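Local coordinates for protein 5-carboxymethyl-2-hydroxymuconate semialdehyde dehydrogenase (PDB 2D4E) that is an NAD-binding aldehyde dehydrogenase that probably oxidises 5-carboxymethyl-2-hydroxymuconate semialdehyde to the corresponding acid, at residues Gly374-Lys378 against Gly389-Leu393. Numbering follows the deposited sequence.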
ATOM      1  N   GLY C 374     -20.384 -45.506  -0.758  1.00 22.02           N
ATOM      2  CA  GLY C 374     -20.093 -46.106   0.533  1.00 19.40           C
ATOM      3  C   GLY C 374     -19.317 -47.409   0.499  1.00 20.84           C
ATOM      4  O   GLY C 374     -19.293 -48.146   1.483  1.00 19.72           O
ATOM      5  N   GLU C 375     -18.675 -47.702  -0.626  1.00 21.09           N
ATOM      6  CA  GLU C 375     -17.897 -48.933  -0.746  1.00 23.47           C
ATOM      7  C   GLU C 375     -17.021 -48.880  -1.995  1.00 19.95           C
ATOM      8  O   GLU C 375     -17.177 -47.993  -2.831  1.00 18.35           O
ATOM      9  CB  GLU C 375     -18.840 -50.138  -0.828  1.00 24.35           C
ATOM     10  CG  GLU C 375     -19.686 -50.167  -2.093  1.00 30.75           C
ATOM     11  CD  GLU C 375     -20.690 -51.311  -2.113  1.00 35.76           C
ATOM     12  OE1 GLU C 375     -20.325 -52.449  -1.743  1.00 41.17           O
ATOM     13  OE2 GLU C 375     -21.846 -51.076  -2.516  1.00 38.64           O
ATOM     14  N   ARG C 376     -16.102 -49.834  -2.111  1.00 20.58           N
ATOM     15  CA  ARG C 376     -15.210 -49.908  -3.259  1.00 24.27           C
ATOM     16  C   ARG C 376     -15.979 -49.968  -4.564  1.00 24.79           C
ATOM     17  O   ARG C 376     -17.096 -50.483  -4.621  1.00 23.74           O
ATOM     18  CB  ARG C 376     -14.351 -51.166  -3.198  1.00 28.71           C
ATOM     19  CG  ARG C 376     -13.170 -51.130  -2.274  1.00 33.53           C
ATOM     20  CD  ARG C 376     -12.561 -52.518  -2.240  1.00 38.68           C
ATOM     21  NE  ARG C 376     -11.294 -52.566  -1.523  1.00 37.94           N
ATOM     22  CZ  ARG C 376     -10.110 -52.370  -2.087  1.00 36.95           C
ATOM     23  NH1 ARG C 376     -10.017 -52.109  -3.386  1.00 29.42           N
ATOM     24  NH2 ARG C 376      -9.015 -52.448  -1.344  1.00 43.63           N
ATOM     25  N   ALA C 377     -15.364 -49.446  -5.616  1.00 26.11           N
ATOM     26  CA  ALA C 377     -15.960 -49.496  -6.941  1.00 23.72           C
ATOM     27  C   ALA C 377     -15.472 -50.840  -7.476  1.00 27.07           C
ATOM     28  O   ALA C 377     -14.268 -51.093  -7.503  1.00 29.11           O
ATOM     29  CB  ALA C 377     -15.433 -48.356  -7.802  1.00 21.29           C
ATOM     30  N   LYS C 378     -16.397 -51.703  -7.880  1.00 30.23           N
ATOM     31  CA  LYS C 378     -16.027 -53.023  -8.385  1.00 33.82           C
ATOM     32  C   LYS C 378     -15.692 -52.998  -9.871  1.00 30.90           C
ATOM     33  O   LYS C 378     -14.708 -53.596 -10.311  1.00 26.14           O
ATOM     34  CB  LYS C 378     -17.177 -54.018  -8.178  1.00 37.90           C
ATOM     35  CG  LYS C 378     -17.625 -54.225  -6.741  1.00 45.87           C
ATOM     36  CD  LYS C 378     -18.874 -55.107  -6.714  1.00 54.26           C
ATOM     37  CE  LYS C 378     -19.344 -55.414  -5.297  1.00 57.31           C
ATOM     38  NZ  LYS C 378     -18.379 -56.277  -4.550  1.00 61.15           N
ATOM     39  N   GLY C 389      -7.130 -51.858  -7.942  1.00 28.59           N
ATOM     40  CA  GLY C 389      -6.792 -50.485  -7.606  1.00 29.41           C
ATOM     41  C   GLY C 389      -7.510 -50.007  -6.357  1.00 27.05           C
ATOM     42  O   GLY C 389      -8.311 -50.739  -5.780  1.00 28.92           O
ATOM     43  N   ASN C 390      -7.229 -48.780  -5.935  1.00 24.38           N
ATOM     44  CA  ASN C 390      -7.862 -48.226  -4.740  1.00 21.92           C
ATOM     45  C   ASN C 390      -9.067 -47.353  -5.099  1.00 22.47           C
ATOM     46  O   ASN C 390      -9.139 -46.190  -4.706  1.00 21.01           O
ATOM     47  CB  ASN C 390      -6.837 -47.402  -3.972  1.00 18.60           C
ATOM     48  CG  ASN C 390      -5.538 -48.144  -3.775  1.00 22.44           C
ATOM     49  OD1 ASN C 390      -5.521 -49.232  -3.207  1.00 21.51           O
ATOM     50  ND2 ASN C 390      -4.440 -47.561  -4.246  1.00 22.22           N
ATOM     51  N   TYR C 391     -10.018 -47.926  -5.832  1.00 20.51           N
ATOM     52  CA  TYR C 391     -11.199 -47.187  -6.263  1.00 17.81           C
ATOM     53  C   TYR C 391     -12.359 -47.163  -5.274  1.00 23.46           C
ATOM     54  O   TYR C 391     -12.812 -48.204  -4.789  1.00 22.80           O
ATOM     55  CB  TYR C 391     -11.707 -47.733  -7.600  1.00 16.42           C
ATOM     56  CG  TYR C 391     -10.725 -47.609  -8.748  1.00 22.19           C
ATOM     57  CD1 TYR C 391      -9.761 -48.598  -8.988  1.00 17.61           C
ATOM     58  CD2 TYR C 391     -10.763 -46.509  -9.601  1.00 14.45           C
ATOM     59  CE1 TYR C 391      -8.860 -48.488 -10.054  1.00 17.20           C
ATOM     60  CE2 TYR C 391      -9.871 -46.391 -10.666  1.00 20.23           C
ATOM     61  CZ  TYR C 391      -8.924 -47.378 -10.889  1.00 18.40           C
ATOM     62  OH  TYR C 391      -8.040 -47.235 -11.938  1.00 21.07           O
ATOM     63  N   LEU C 392     -12.839 -45.959  -4.989  1.00 21.35           N
ATOM     64  CA  LEU C 392     -13.964 -45.782  -4.085  1.00 22.43           C
ATOM     65  C   LEU C 392     -15.081 -45.110  -4.868  1.00 19.84           C
ATOM     66  O   LEU C 392     -14.836 -44.192  -5.652  1.00 19.82           O
ATOM     67  CB  LEU C 392     -13.588 -44.896  -2.894  1.00 20.00           C
ATOM     68  CG  LEU C 392     -14.745 -44.720  -1.897  1.00 24.63           C
ATOM     69  CD1 LEU C 392     -14.955 -46.026  -1.127  1.00 22.54           C
ATOM     70  CD2 LEU C 392     -14.453 -43.579  -0.939  1.00 21.09           C
ATOM     71  N   LEU C 393     -16.305 -45.577  -4.667  1.00 18.99           N
ATOM     72  CA  LEU C 393     -17.445 -44.989  -5.349  1.00 18.28           C
ATOM     73  C   LEU C 393     -17.758 -43.623  -4.742  1.00 20.65           C
ATOM     74  O   LEU C 393     -17.653 -43.432  -3.525  1.00 19.97           O
ATOM     75  CB  LEU C 393     -18.671 -45.891  -5.213  1.00 18.90           C
ATOM     76  CG  LEU C 393     -18.700 -47.245  -5.919  1.00 19.95           C
ATOM     77  CD1 LEU C 393     -19.890 -48.044  -5.403  1.00 19.31           C
ATOM     78  CD2 LEU C 393     -18.797 -47.044  -7.428  1.00 17.47           C
TER
HETATM   79  O   HOH W   1     -11.173 -51.132  -5.931  1.00 31.14           O
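The carbonyl oxygen of Gly389 is met by three groups: Arg376 NH1 reaches it directly at 3.2 Å in a weak, bent bond, a water hydrogen-bonds to it at 2.9 Å, and Tyr391 N, two residues on, adds another weak bond. The same water, in the guanidinium plane at its edge, accepts from Arg376 NH1 and so closes a small triangle. Extended from CG to NE, the Arg376 chain runs alongside 389-393 toward Gly389, far enough to bring NH1 to this oxygen. Two straighter backbone bonds illustrate how a single antiparallel bridge, Arg376 with Leu392, can tie irregular chains together. Ala377 N donates to Tyr391 O at 3.0 Å from above the carbonyl plane, and Arg376 CA adds a CH···O contact to that oxygen. Leu393 N binds Glu375 O at 3.2 Å, close to linear at 168°. Leu393 CG, set anti to its own carbonyl carbon (chi1 -68°), forks over 374-378: CD2 meets Ala377 CB at 3.6 Å, while CD1 runs beside Glu375 CG. Tyr391 CB touches the same Ala377 methyl. An alanine in place of Leu393 would probably leave Ala377 CB without one of its two apolar partners and open a gap beside the Glu375 chain. Leu392 CD1 rests on Glu375 O, and the Leu392 side chain also packs on Val356 and Leu357 of helix 350-365. The contact thus closes the base of the excursion between the antiparallel strands 369-372 and 395-398, the former outermost in the mixed sheet within this chain, with helix 350-365 packed alongside.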